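Local atomic coordinates of alanine racemase 1 (Caldanaerobacter subterraneus subsp. tengcongensis MB4, PDB entry 4Y2W), a protein that belongs to the alanine racemase family, joining an N-terminal TIM-barrel domain to a largely beta-stranded C-terminal domain, with two chains in the assembly. Residues Phe264-Gly267 with Ser271-Thr274; Ser296-Leu301 with Ala352-Thr357. The protein carries 1 engineered substitution. All blocks are in the same frame, centred on the assembly; numbering follows the deposited sequence.

Going along the chain from the N terminus, the eight-stranded parallel barrel is complete before the C-terminal domain brings in either contact. Contact 1 closes first: the short strands 265-266 and 272-273 turn back on each other across a three-residue loop, making a small hairpin of their own. Contact 2 opens only after strand 278-283. It closes a much longer loop of 50 residues, largely strand where it is regular, and brings the approach to strand 300-303 against the end of helix 348-354. The two contacts follow in series and neither nests in nor crosses the other, yet they touch in space, where S271 and F272 of the hairpin meet N297.

Contact 1: Phe264-Gly267 with Ser271-Thr274; sequences FFIG and SFVT
F265 and V273 sit side by side on one face of a two-stranded antiparallel hairpin, as its non-hydrogen-bonded pair. From CB outward, F265 first meets the carbonyl O of F272, 4.0 Å from that CB, and with CG anti to the carbonyl carbon (chi1 -61°) the ring lies beside V273. There CD1 comes 3.6 Å from V273 CB, and CE1 is 3.7 Å from V273 CG2. That methyl stands over the ring face, 4.0 Å from the centroid, in a CH-pi contact, while the O of F272 lies near the ring plane at the edge. K270, in the turn, adds a cation-pi contact to the same ring.

On the other face are I266 and F272, the hydrogen-bonded pair. CD1 of I266 is its closest atom to the F272 ring, approaching F272 CD1 obliquely at 4.0 Å. Both side chains also rest on V311 of strand 306-311, and I266 packs on G137 of the second subunit.

The backbone supplies two bonds, I266 N to F272 O and T274 N to F264 O. At the open end a side chain takes over: T274 OG1 accepts the N-H of F264 at 2.9 Å and is also hydrogen-bonded to the carbonyl O of P261. One hydroxyl thus ties both the hairpin's end and the residues leading into it. The chemistry is therefore divided, with polar bonds setting the strand register while apolar groups fill both faces, one of them turned partly toward the other subunit.

Contact 2: Ser296-Leu301 with Ala352-Thr357; sequences SNNYKL and ADKIET
K354 reaches from the last turn of helix 348-354 to N298 and Y299, and the alkyl part of its side chain does most of the touching. CG leaves anti to the backbone N (chi1 -177°), which sends the chain out from the helix toward the other segment. Two successive bends, chi2 70° and chi3 74°, then curl it instead of letting it stretch. As a result the CG-CD-CE run passes across the carbonyl oxygen of N298: CD is 3.7 Å from N298 O, and CG and CE are each 3.8 Å from that same oxygen.

The Y299 ring and the lysine chain cross at a slant, with ring atom CD1 nearest. That carbon lies 4.0 Å from K354 CG and 4.1 Å from K354 CE, so one ring carbon touches the two methylenes on either side of CD. Two residues on, L301 CD2 lies at the ring's edge, in its plane. Beyond the two segments Y299 packs on S350 and M351 of the helix that carries K354, and its backbone pairs with I310 of strand 306-311.

Directly after K354 the helix stops. A Schellman motif ends it, with E356 at positive phi and bonds from T357 N to A352 O and from E356 N to D353 O; D353 also makes a salt bridge to K236.

The ammonium NZ stays 4.2 Å from N298 O, so the contact rests on apolar methylenes, not on a formed polar bond. The positive charge may still feel a weak electrostatic attraction to that oxygen.

Contact 1: Phe264-Gly267 with Ser271-Thr274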
# COMPACT_ATOMS: atom_id res chain seq x y z
N PHE A 264 4.43 30.98 -12.79
CA PHE A 264 4.58 29.67 -13.40
C PHE A 264 3.74 28.65 -12.64
O PHE A 264 3.94 28.44 -11.44
CB PHE A 264 6.05 29.24 -13.39
CG PHE A 264 6.31 27.94 -14.09
CD1 PHE A 264 6.60 27.92 -15.45
CD2 PHE A 264 6.29 26.74 -13.39
CE1 PHE A 264 6.86 26.72 -16.10
CE2 PHE A 264 6.55 25.54 -14.04
CZ PHE A 264 6.83 25.53 -15.40
N PHE A 265 2.81 28.00 -13.35
CA PHE A 265 1.91 27.03 -12.74
C PHE A 265 2.55 25.66 -12.63
O PHE A 265 3.29 25.24 -13.52
CB PHE A 265 0.61 26.95 -13.53
CG PHE A 265 -0.14 28.25 -13.57
CD1 PHE A 265 -0.82 28.70 -12.44
CD2 PHE A 265 -0.15 29.03 -14.72
CE1 PHE A 265 -1.50 29.90 -12.46
CE2 PHE A 265 -0.84 30.24 -14.74
CZ PHE A 265 -1.51 30.67 -13.61
N ILE A 266 2.27 24.97 -11.52
CA ILE A 266 2.79 23.62 -11.26
C ILE A 266 1.66 22.67 -10.84
O ILE A 266 0.80 23.03 -10.03
CB ILE A 266 3.86 23.63 -10.15
CG1 ILE A 266 5.01 24.59 -10.51
CG2 ILE A 266 4.40 22.22 -9.91
CD1 ILE A 266 6.08 24.71 -9.45
N GLY A 267 1.67 21.47 -11.40
CA GLY A 267 0.77 20.39 -10.98
C GLY A 267 -0.62 20.43 -11.60
O GLY A 267 -0.98 21.39 -12.28
N SER A 271 -3.02 24.18 -9.18
CA SER A 271 -3.25 24.46 -7.76
C SER A 271 -2.17 25.34 -7.13
O SER A 271 -2.42 25.98 -6.11
CB SER A 271 -3.39 23.15 -6.97
OG SER A 271 -2.13 22.54 -6.73
N PHE A 272 -0.98 25.36 -7.73
CA PHE A 272 0.12 26.21 -7.26
C PHE A 272 0.63 27.10 -8.40
O PHE A 272 0.63 26.70 -9.57
CB PHE A 272 1.26 25.35 -6.71
CG PHE A 272 2.43 26.15 -6.17
CD1 PHE A 272 3.47 26.52 -7.01
CD2 PHE A 272 2.49 26.51 -4.83
CE1 PHE A 272 4.54 27.25 -6.52
CE2 PHE A 272 3.56 27.23 -4.34
CZ PHE A 272 4.59 27.61 -5.18
N VAL A 273 1.07 28.30 -8.04
CA VAL A 273 1.75 29.20 -8.96
C VAL A 273 2.90 29.88 -8.22
O VAL A 273 2.75 30.30 -7.08
CB VAL A 273 0.79 30.26 -9.56
CG1 VAL A 273 0.28 31.21 -8.48
CG2 VAL A 273 1.48 31.03 -10.68
N THR A 274 4.05 29.98 -8.88
CA THR A 274 5.20 30.64 -8.29
C THR A 274 4.93 32.13 -8.12
O THR A 274 4.30 32.76 -8.97
CB THR A 274 6.46 30.45 -9.16
OG1 THR A 274 6.16 30.76 -10.53
CG2 THR A 274 6.97 29.03 -9.06

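Contact 2: Ser296-Leu301 with Ala352-Thr357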
# COMPACT_ATOMS: atom_id res chain seq x y z
N SER A 296 -0.37 17.40 -0.69
CA SER A 296 -0.36 18.43 -1.73
C SER A 296 -0.37 19.83 -1.12
O SER A 296 -1.32 20.19 -0.42
CB SER A 296 -1.60 18.28 -2.63
OG SER A 296 -1.66 17.00 -3.23
N ASN A 297 0.70 20.59 -1.35
CA ASN A 297 0.83 21.97 -0.83
C ASN A 297 0.73 22.11 0.69
O ASN A 297 0.30 23.16 1.18
CB ASN A 297 -0.19 22.90 -1.50
CG ASN A 297 0.13 23.19 -2.95
OD1 ASN A 297 1.16 23.79 -3.25
ND2 ASN A 297 -0.76 22.79 -3.85
N ASN A 298 1.11 21.08 1.45
CA ASN A 298 1.23 21.22 2.91
C ASN A 298 2.05 20.10 3.54
O ASN A 298 1.59 19.37 4.41
CB ASN A 298 -0.13 21.36 3.62
CG ASN A 298 -1.02 20.15 3.43
OD1 ASN A 298 -0.96 19.49 2.40
ND2 ASN A 298 -1.85 19.85 4.42
N TYR A 299 3.28 19.98 3.06
CA TYR A 299 4.31 19.26 3.79
C TYR A 299 5.67 19.73 3.28
O TYR A 299 5.77 20.25 2.17
CB TYR A 299 4.17 17.74 3.64
CG TYR A 299 4.82 16.97 4.78
CD1 TYR A 299 4.31 17.05 6.08
CD2 TYR A 299 5.93 16.16 4.56
CE1 TYR A 299 4.90 16.35 7.12
CE2 TYR A 299 6.52 15.46 5.60
CZ TYR A 299 6.01 15.56 6.88
OH TYR A 299 6.60 14.86 7.90
N LYS A 300 6.69 19.55 4.10
CA LYS A 300 8.05 19.90 3.72
C LYS A 300 8.95 18.70 3.93
O LYS A 300 8.94 18.09 5.01
CB LYS A 300 8.54 21.10 4.52
CG LYS A 300 7.66 22.33 4.36
CD LYS A 300 8.12 23.48 5.23
CE LYS A 300 7.23 24.70 5.03
NZ LYS A 300 7.80 25.91 5.69
N LEU A 301 9.72 18.35 2.90
CA LEU A 301 10.66 17.23 2.95
C LEU A 301 12.05 17.76 3.22
O LEU A 301 12.31 18.95 3.08
CB LEU A 301 10.66 16.46 1.63
CG LEU A 301 9.31 16.10 1.01
CD1 LEU A 301 9.52 15.39 -0.32
CD2 LEU A 301 8.47 15.25 1.95
N ALA A 352 2.19 11.42 10.52
CA ALA A 352 0.92 10.88 11.02
C ALA A 352 -0.01 11.97 11.55
O ALA A 352 -1.22 11.93 11.33
CB ALA A 352 1.18 9.84 12.11
N ASP A 353 0.57 12.95 12.24
CA ASP A 353 -0.20 14.08 12.77
C ASP A 353 -0.79 14.91 11.64
O ASP A 353 -1.99 15.19 11.64
CB ASP A 353 0.68 14.97 13.65
CG ASP A 353 1.19 14.26 14.88
OD1 ASP A 353 0.69 13.17 15.21
OD2 ASP A 353 2.11 14.80 15.54
N LYS A 354 0.04 15.28 10.67
CA LYS A 354 -0.37 16.13 9.55
C LYS A 354 -1.59 15.60 8.79
O LYS A 354 -2.45 16.37 8.39
CB LYS A 354 0.81 16.36 8.59
CG LYS A 354 0.52 17.30 7.42
CD LYS A 354 0.34 18.76 7.84
CE LYS A 354 1.66 19.42 8.21
NZ LYS A 354 1.52 20.90 8.31
N ILE A 355 -1.66 14.28 8.60
CA ILE A 355 -2.82 13.67 7.93
C ILE A 355 -3.81 12.99 8.90
O ILE A 355 -4.59 12.14 8.49
CB ILE A 355 -2.41 12.69 6.80
CG1 ILE A 355 -1.35 11.69 7.27
CG2 ILE A 355 -1.89 13.47 5.60
CD1 ILE A 355 -1.26 10.44 6.42
N GLU A 356 -3.77 13.40 10.17
CA GLU A 356 -4.75 13.00 11.17
C GLU A 356 -4.85 11.47 11.30
O GLU A 356 -5.93 10.88 11.14
CB GLU A 356 -6.13 13.58 10.84
CG GLU A 356 -6.15 15.04 10.44
CD GLU A 356 -7.50 15.46 9.89
OE1 GLU A 356 -7.62 15.65 8.66
OE2 GLU A 356 -8.45 15.56 10.69
N THR A 357 -3.72 10.84 11.58
CA THR A 357 -3.68 9.40 11.81
C THR A 357 -2.56 9.07 12.79
O THR A 357 -2.08 9.95 13.51
CB THR A 357 -3.53 8.63 10.48
OG1 THR A 357 -3.67 7.22 10.72
CG2 THR A 357 -2.17 8.89 9.83